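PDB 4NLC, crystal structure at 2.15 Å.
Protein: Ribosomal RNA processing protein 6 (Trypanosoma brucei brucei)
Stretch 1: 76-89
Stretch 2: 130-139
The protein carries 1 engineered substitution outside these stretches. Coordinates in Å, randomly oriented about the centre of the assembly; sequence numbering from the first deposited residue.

Stretch 1 (76-89) TVEDLEALVAVLLN
Stretch 2 130-139: ANMYLMAPVF

Two segments distant in sequence can be held together by packing, with no hydrogen bond across the contact, and this pair from Ribosomal RNA processing protein 6 is a clear case: 594 Å² of surface is buried, both sides summed. The first stretch is helical from Val77 (phi/psi near -60/-45), with bonds such as Val84 N to Leu80 O at 2.9 Å. The second runs as 3-10 turns, where Leu134 N bonds Asn131 O at 3.1 Å, that pass into a helix. The two chains advance in the same direction, with CA-CA distances of 6.5 Å for Val77 and Asn131, 6.9 Å for Glu81 and Leu134, 6.0 Å for Val84 and Met135, and 6.1 Å for Leu88 and Val138.

Polar bonding is local. Thr76, with chi1 p, caps the helix: its OG1 accepts a weak bond from Asp79 N at 3.4 Å and donates to Asp79 OD2 at 3.0 Å.

Packing between apolar side chains follows the helical repeat, since Leu80, Val84 and Leu87 all point toward the second stretch. These three are buried, as are Met132, Met135 and Val138; Glu81 and Leu88 are exposed. Leu80 (chi1 t, chi2 p) packs on both methionine sulfurs, its CD2 4.0 Å from Met132 SD and its CD1 4.0 Å from Met135 SD. Met132 (mmm) points away. Met135 (chi1 m, chi2 -147°, chi3 p) starts sideways but its end comes nearer, CE lying 3.8 Å from Leu87 CD1, while its CG lies 4.1 Å from Val84 CG2. Val138 (t) points toward the first stretch, its CG2 lying 3.9 Å from Val84 CG1, 3.7 Å from Leu87 CB and 3.9 Å from Leu88 CD2. Both Leu87 and Leu88 are mt; Leu88 starts sideways, and its CD2 also comes within 4.2 Å of Pro137 CB. Leu134, another mt leucine, points toward the helix and places CD1 3.8 Å from Val77 CG1 and 3.8 Å from Glu81 CG. The aliphatic part of Glu81 (chi1 m, chi2 t, chi3 -50°) thus serves as apolar surface.

Methyl groups also rest against polar atoms. Val77 (t, sideways) sets CG2 3.4 Å from OD1 of Asn131 (toward, chi1 m, chi2 103°), and Leu80 CD2 is 3.4 Å from Asn131 O. Val84 (t) places CG1 3.5 Å from Leu134 O, while Val84 O itself lies 3.5 Å from Val138 CG2. The general lesson is that apolar side chains, branched and unbranched, can pack two backbone segments closely with no hydrogen bond between them.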

ATOM      1  N   THR A  76       0.461   4.397 -20.744  1.00 27.10           N
ATOM      2  CA  THR A  76      -0.567   5.226 -21.425  1.00 27.41           C
ATOM      3  C   THR A  76      -1.931   4.559 -21.232  1.00 31.79           C
ATOM      4  O   THR A  76      -1.964   3.362 -20.894  1.00 30.61           O
ATOM      5  CB  THR A  76      -0.274   5.483 -22.915  1.00 31.09           C
ATOM      6  OG1 THR A  76      -0.388   4.264 -23.639  1.00 33.92           O
ATOM      7  CG2 THR A  76       1.064   6.135 -23.154  1.00 29.60           C
ATOM      8  N   VAL A  77      -3.041   5.320 -21.443  1.00 29.59           N
ATOM      9  CA  VAL A  77      -4.431   4.844 -21.306  1.00 30.74           C
ATOM     10  C   VAL A  77      -4.692   3.696 -22.274  1.00 33.75           C
ATOM     11  O   VAL A  77      -5.214   2.680 -21.846  1.00 34.55           O
ATOM     12  CB  VAL A  77      -5.519   5.947 -21.480  1.00 36.31           C
ATOM     13  CG1 VAL A  77      -6.918   5.419 -21.114  1.00 36.02           C
ATOM     14  CG2 VAL A  77      -5.203   7.176 -20.660  1.00 36.88           C
ATOM     15  N   GLU A  78      -4.352   3.876 -23.569  1.00 28.83           N
ATOM     16  CA  GLU A  78      -4.533   2.905 -24.675  1.00 28.56           C
ATOM     17  C   GLU A  78      -3.798   1.605 -24.364  1.00 31.22           C
ATOM     18  O   GLU A  78      -4.337   0.534 -24.615  1.00 32.88           O
ATOM     19  CB  GLU A  78      -4.009   3.451 -26.034  1.00 30.34           C
ATOM     20  CG  GLU A  78      -4.070   4.956 -26.212  1.00 44.32           C
ATOM     21  CD  GLU A  78      -2.913   5.733 -25.610  1.00 60.18           C
ATOM     22  OE1 GLU A  78      -3.174   6.529 -24.681  1.00 47.95           O
ATOM     23  OE2 GLU A  78      -1.765   5.594 -26.094  1.00 51.14           O
ATOM     24  N   ASP A  79      -2.578   1.694 -23.823  1.00 25.97           N
ATOM     25  CA  ASP A  79      -1.796   0.512 -23.440  1.00 26.21           C
ATOM     26  C   ASP A  79      -2.376  -0.194 -22.224  1.00 28.35           C
ATOM     27  O   ASP A  79      -2.285  -1.413 -22.137  1.00 28.56           O
ATOM     28  CB  ASP A  79      -0.319   0.845 -23.277  1.00 28.31           C
ATOM     29  CG  ASP A  79       0.336   1.062 -24.633  1.00 45.67           C
ATOM     30  OD1 ASP A  79      -0.037   0.346 -25.600  1.00 47.61           O
ATOM     31  OD2 ASP A  79       1.169   1.983 -24.747  1.00 54.25           O
ATOM     32  N   LEU A  80      -3.020   0.564 -21.328  1.00 23.70           N
ATOM     33  CA  LEU A  80      -3.704   0.032 -20.150  1.00 23.09           C
ATOM     34  C   LEU A  80      -4.960  -0.745 -20.581  1.00 27.11           C
ATOM     35  O   LEU A  80      -5.212  -1.840 -20.067  1.00 27.04           O
ATOM     36  CB  LEU A  80      -4.051   1.161 -19.154  1.00 22.61           C
ATOM     37  CG  LEU A  80      -4.750   0.749 -17.860  1.00 28.34           C
ATOM     38  CD1 LEU A  80      -3.913  -0.284 -17.078  1.00 29.42           C
ATOM     39  CD2 LEU A  80      -5.068   1.973 -16.994  1.00 27.43           C
ATOM     40  N   GLU A  81      -5.734  -0.175 -21.519  1.00 23.38           N
ATOM     41  CA  GLU A  81      -6.942  -0.791 -22.071  1.00 23.81           C
ATOM     42  C   GLU A  81      -6.586  -2.066 -22.824  1.00 29.50           C
ATOM     43  O   GLU A  81      -7.278  -3.066 -22.653  1.00 30.05           O
ATOM     44  CB  GLU A  81      -7.676   0.184 -23.017  1.00 24.45           C
ATOM     45  CG  GLU A  81      -8.264   1.367 -22.273  1.00 25.65           C
ATOM     46  CD  GLU A  81      -8.920   2.413 -23.144  1.00 43.32           C
ATOM     47  OE1 GLU A  81      -8.286   2.863 -24.125  1.00 38.53           O
ATOM     48  OE2 GLU A  81     -10.058   2.810 -22.818  1.00 41.63           O
ATOM     49  N   ALA A  82      -5.507  -2.030 -23.660  1.00 25.32           N
ATOM     50  CA  ALA A  82      -5.040  -3.208 -24.391  1.00 25.83           C
ATOM     51  C   ALA A  82      -4.676  -4.313 -23.376  1.00 29.41           C
ATOM     52  O   ALA A  82      -5.017  -5.482 -23.584  1.00 28.17           O
ATOM     53  CB  ALA A  82      -3.825  -2.869 -25.264  1.00 26.59           C
ATOM     54  N   LEU A  83      -4.025  -3.930 -22.266  1.00 26.76           N
ATOM     55  CA  LEU A  83      -3.638  -4.870 -21.205  1.00 27.40           C
ATOM     56  C   LEU A  83      -4.898  -5.496 -20.522  1.00 30.27           C
ATOM     57  O   LEU A  83      -4.956  -6.702 -20.347  1.00 30.77           O
ATOM     58  CB  LEU A  83      -2.721  -4.180 -20.177  1.00 27.56           C
ATOM     59  CG  LEU A  83      -2.613  -4.863 -18.797  1.00 33.05           C
ATOM     60  CD1 LEU A  83      -1.945  -6.254 -18.893  1.00 33.11           C
ATOM     61  CD2 LEU A  83      -1.901  -3.994 -17.821  1.00 36.41           C
ATOM     62  N   VAL A  84      -5.901  -4.679 -20.206  1.00 25.47           N
ATOM     63  CA  VAL A  84      -7.156  -5.109 -19.588  1.00 24.78           C
ATOM     64  C   VAL A  84      -7.842  -6.203 -20.465  1.00 29.69           C
ATOM     65  O   VAL A  84      -8.341  -7.178 -19.913  1.00 30.56           O
ATOM     66  CB  VAL A  84      -8.063  -3.885 -19.232  1.00 26.96           C
ATOM     67  CG1 VAL A  84      -9.516  -4.288 -18.945  1.00 26.56           C
ATOM     68  CG2 VAL A  84      -7.477  -3.119 -18.047  1.00 25.97           C
ATOM     69  N   ALA A  85      -7.796  -6.078 -21.797  1.00 26.61           N
ATOM     70  CA  ALA A  85      -8.418  -7.080 -22.690  1.00 26.99           C
ATOM     71  C   ALA A  85      -7.623  -8.376 -22.720  1.00 31.33           C
ATOM     72  O   ALA A  85      -8.222  -9.439 -22.829  1.00 31.67           O
ATOM     73  CB  ALA A  85      -8.623  -6.525 -24.096  1.00 27.22           C
ATOM     74  N   VAL A  86      -6.286  -8.297 -22.602  1.00 28.31           N
ATOM     75  CA  VAL A  86      -5.421  -9.482 -22.534  1.00 28.76           C
ATOM     76  C   VAL A  86      -5.792 -10.247 -21.224  1.00 31.83           C
ATOM     77  O   VAL A  86      -6.066 -11.442 -21.266  1.00 32.46           O
ATOM     78  CB  VAL A  86      -3.902  -9.106 -22.564  1.00 31.83           C
ATOM     79  CG1 VAL A  86      -3.029 -10.233 -22.019  1.00 31.09           C
ATOM     80  CG2 VAL A  86      -3.456  -8.708 -23.968  1.00 32.11           C
ATOM     81  N   LEU A  87      -5.838  -9.529 -20.090  1.00 26.44           N
ATOM     82  CA  LEU A  87      -6.161 -10.101 -18.796  1.00 25.11           C
ATOM     83  C   LEU A  87      -7.531 -10.785 -18.747  1.00 29.34           C
ATOM     84  O   LEU A  87      -7.688 -11.771 -18.014  1.00 27.96           O
ATOM     85  CB  LEU A  87      -6.029  -9.056 -17.699  1.00 24.28           C
ATOM     86  CG  LEU A  87      -4.668  -8.369 -17.489  1.00 26.13           C
ATOM     87  CD1 LEU A  87      -4.731  -7.475 -16.289  1.00 24.05           C
ATOM     88  CD2 LEU A  87      -3.500  -9.375 -17.356  1.00 27.25           C
ATOM     89  N   LEU A  88      -8.506 -10.287 -19.555  1.00 26.59           N
ATOM     90  CA  LEU A  88      -9.860 -10.839 -19.643  1.00 26.09           C
ATOM     91  C   LEU A  88      -9.907 -12.239 -20.275  1.00 33.98           C
ATOM     92  O   LEU A  88     -10.924 -12.900 -20.144  1.00 34.79           O
ATOM     93  CB  LEU A  88     -10.856  -9.891 -20.338  1.00 25.49           C
ATOM     94  CG  LEU A  88     -11.238  -8.573 -19.608  1.00 30.41           C
ATOM     95  CD1 LEU A  88     -11.970  -7.602 -20.569  1.00 30.22           C
ATOM     96  CD2 LEU A  88     -12.064  -8.808 -18.337  1.00 30.74           C
ATOM     97  N   ASN A  89      -8.830 -12.695 -20.946  1.00 33.34           N
ATOM     98  CA  ASN A  89      -8.756 -14.037 -21.540  1.00 34.84           C
ATOM     99  C   ASN A  89      -8.024 -15.057 -20.630  1.00 39.32           C
ATOM    100  O   ASN A  89      -7.794 -16.201 -21.045  1.00 39.63           O
ATOM    101  CB  ASN A  89      -8.104 -13.988 -22.923  1.00 42.03           C
ATOM    102  CG  ASN A  89      -9.026 -13.547 -24.024  1.00 76.46           C
ATOM    103  OD1 ASN A  89     -10.205 -13.918 -24.081  1.00 68.01           O
ATOM    104  ND2 ASN A  89      -8.495 -12.764 -24.946  1.00 76.45           N
ATOM    105  N   ALA A 130      -5.230   8.311 -12.920  1.00 27.03           N
ATOM    106  CA  ALA A 130      -6.602   8.739 -13.207  1.00 27.17           C
ATOM    107  C   ALA A 130      -7.405   7.717 -14.023  1.00 32.98           C
ATOM    108  O   ALA A 130      -8.629   7.805 -14.058  1.00 32.62           O
ATOM    109  CB  ALA A 130      -6.579  10.070 -13.948  1.00 27.81           C
ATOM    110  N   ASN A 131      -6.719   6.751 -14.668  1.00 30.13           N
ATOM    111  CA  ASN A 131      -7.339   5.765 -15.558  1.00 28.72           C
ATOM    112  C   ASN A 131      -7.369   4.344 -15.023  1.00 29.47           C
ATOM    113  O   ASN A 131      -7.840   3.442 -15.723  1.00 27.58           O
ATOM    114  CB  ASN A 131      -6.583   5.787 -16.908  1.00 29.79           C
ATOM    115  CG  ASN A 131      -6.252   7.192 -17.360  1.00 47.83           C
ATOM    116  OD1 ASN A 131      -5.114   7.664 -17.260  1.00 48.74           O
ATOM    117  ND2 ASN A 131      -7.262   7.924 -17.751  1.00 29.38           N
ATOM    118  N   MET A 132      -6.843   4.122 -13.815  1.00 26.42           N
ATOM    119  CA  MET A 132      -6.747   2.773 -13.244  1.00 25.56           C
ATOM    120  C   MET A 132      -8.116   2.090 -13.033  1.00 30.62           C
ATOM    121  O   MET A 132      -8.186   0.862 -13.035  1.00 29.35           O
ATOM    122  CB  MET A 132      -5.911   2.774 -11.963  1.00 26.06           C
ATOM    123  CG  MET A 132      -4.425   2.986 -12.205  1.00 28.20           C
ATOM    124  SD  MET A 132      -3.668   1.702 -13.219  1.00 30.63           S
ATOM    125  CE  MET A 132      -3.550   0.379 -12.011  1.00 26.90           C
ATOM    126  N   TYR A 133      -9.204   2.891 -12.961  1.00 28.19           N
ATOM    127  CA  TYR A 133     -10.580   2.400 -12.817  1.00 28.37           C
ATOM    128  C   TYR A 133     -10.956   1.440 -13.964  1.00 30.05           C
ATOM    129  O   TYR A 133     -11.827   0.581 -13.791  1.00 27.39           O
ATOM    130  CB  TYR A 133     -11.570   3.573 -12.725  1.00 29.93           C
ATOM    131  CG  TYR A 133     -11.731   4.366 -14.009  1.00 33.00           C
ATOM    132  CD1 TYR A 133     -12.666   3.997 -14.965  1.00 35.52           C
ATOM    133  CD2 TYR A 133     -11.000   5.528 -14.231  1.00 34.48           C
ATOM    134  CE1 TYR A 133     -12.853   4.746 -16.125  1.00 38.04           C
ATOM    135  CE2 TYR A 133     -11.184   6.291 -15.385  1.00 36.06           C
ATOM    136  CZ  TYR A 133     -12.090   5.877 -16.346  1.00 43.54           C
ATOM    137  OH  TYR A 133     -12.276   6.597 -17.501  1.00 45.94           O
ATOM    138  N   LEU A 134     -10.267   1.581 -15.120  1.00 26.31           N
ATOM    139  CA  LEU A 134     -10.451   0.726 -16.312  1.00 27.20           C
ATOM    140  C   LEU A 134     -10.101  -0.738 -16.072  1.00 30.20           C
ATOM    141  O   LEU A 134     -10.450  -1.586 -16.877  1.00 29.83           O
ATOM    142  CB  LEU A 134      -9.696   1.273 -17.547  1.00 27.57           C
ATOM    143  CG  LEU A 134     -10.205   2.628 -18.084  1.00 32.58           C
ATOM    144  CD1 LEU A 134      -9.251   3.193 -19.109  1.00 32.22           C
ATOM    145  CD2 LEU A 134     -11.613   2.534 -18.650  1.00 35.75           C
ATOM    146  N   MET A 135      -9.436  -1.028 -14.961  1.00 27.23           N
ATOM    147  CA  MET A 135      -9.052  -2.375 -14.560  1.00 27.14           C
ATOM    148  C   MET A 135     -10.186  -3.065 -13.789  1.00 27.56           C
ATOM    149  O   MET A 135     -10.098  -4.266 -13.576  1.00 28.55           O
ATOM    150  CB  MET A 135      -7.774  -2.339 -13.687  1.00 29.33           C
ATOM    151  CG  MET A 135      -6.603  -1.646 -14.365  1.00 33.53           C
ATOM    152  SD  MET A 135      -5.040  -2.372 -13.888  1.00 38.62           S
ATOM    153  CE  MET A 135      -5.204  -4.030 -14.735  1.00 35.02           C
ATOM    154  N   ALA A 136     -11.236  -2.320 -13.376  1.00 21.14           N
ATOM    155  CA  ALA A 136     -12.398  -2.874 -12.653  1.00 21.84           C
ATOM    156  C   ALA A 136     -13.046  -4.120 -13.340  1.00 27.95           C
ATOM    157  O   ALA A 136     -13.397  -5.045 -12.617  1.00 29.70           O
ATOM    158  CB  ALA A 136     -13.447  -1.796 -12.371  1.00 22.28           C
ATOM    159  N   PRO A 137     -13.135  -4.273 -14.683  1.00 25.37           N
ATOM    160  CA  PRO A 137     -13.699  -5.538 -15.222  1.00 25.30           C
ATOM    161  C   PRO A 137     -12.833  -6.769 -14.876  1.00 29.80           C
ATOM    162  O   PRO A 137     -13.373  -7.834 -14.623  1.00 29.73           O
ATOM    163  CB  PRO A 137     -13.734  -5.286 -16.733  1.00 26.39           C
ATOM    164  CG  PRO A 137     -13.749  -3.802 -16.880  1.00 29.93           C
ATOM    165  CD  PRO A 137     -12.845  -3.326 -15.786  1.00 25.71           C
ATOM    166  N   VAL A 138     -11.506  -6.610 -14.815  1.00 25.64           N
ATOM    167  CA  VAL A 138     -10.588  -7.699 -14.466  1.00 24.96           C
ATOM    168  C   VAL A 138     -10.677  -7.995 -12.971  1.00 28.51           C
ATOM    169  O   VAL A 138     -10.910  -9.148 -12.604  1.00 28.48           O
ATOM    170  CB  VAL A 138      -9.117  -7.458 -14.942  1.00 28.32           C
ATOM    171  CG1 VAL A 138      -8.185  -8.590 -14.488  1.00 27.58           C
ATOM    172  CG2 VAL A 138      -9.054  -7.314 -16.456  1.00 28.64           C
ATOM    173  N   PHE A 139     -10.498  -6.966 -12.107  1.00 24.90           N
ATOM    174  CA  PHE A 139     -10.534  -7.191 -10.665  1.00 25.40           C
ATOM    175  C   PHE A 139     -11.889  -7.695 -10.137  1.00 27.76           C
ATOM    176  O   PHE A 139     -11.898  -8.451  -9.169  1.00 26.14           O
ATOM    177  CB  PHE A 139     -10.055  -5.962  -9.879  1.00 27.88           C
ATOM    178  CG  PHE A 139      -8.571  -5.706  -9.969  1.00 30.22           C
ATOM    179  CD1 PHE A 139      -7.666  -6.514  -9.293  1.00 35.07           C
ATOM    180  CD2 PHE A 139      -8.077  -4.648 -10.716  1.00 33.02           C
ATOM    181  CE1 PHE A 139      -6.280  -6.282  -9.386  1.00 35.60           C
ATOM    182  CE2 PHE A 139      -6.691  -4.416 -10.803  1.00 36.28           C
ATOM    183  CZ  PHE A 139      -5.806  -5.227 -10.120  1.00 33.20           C
TER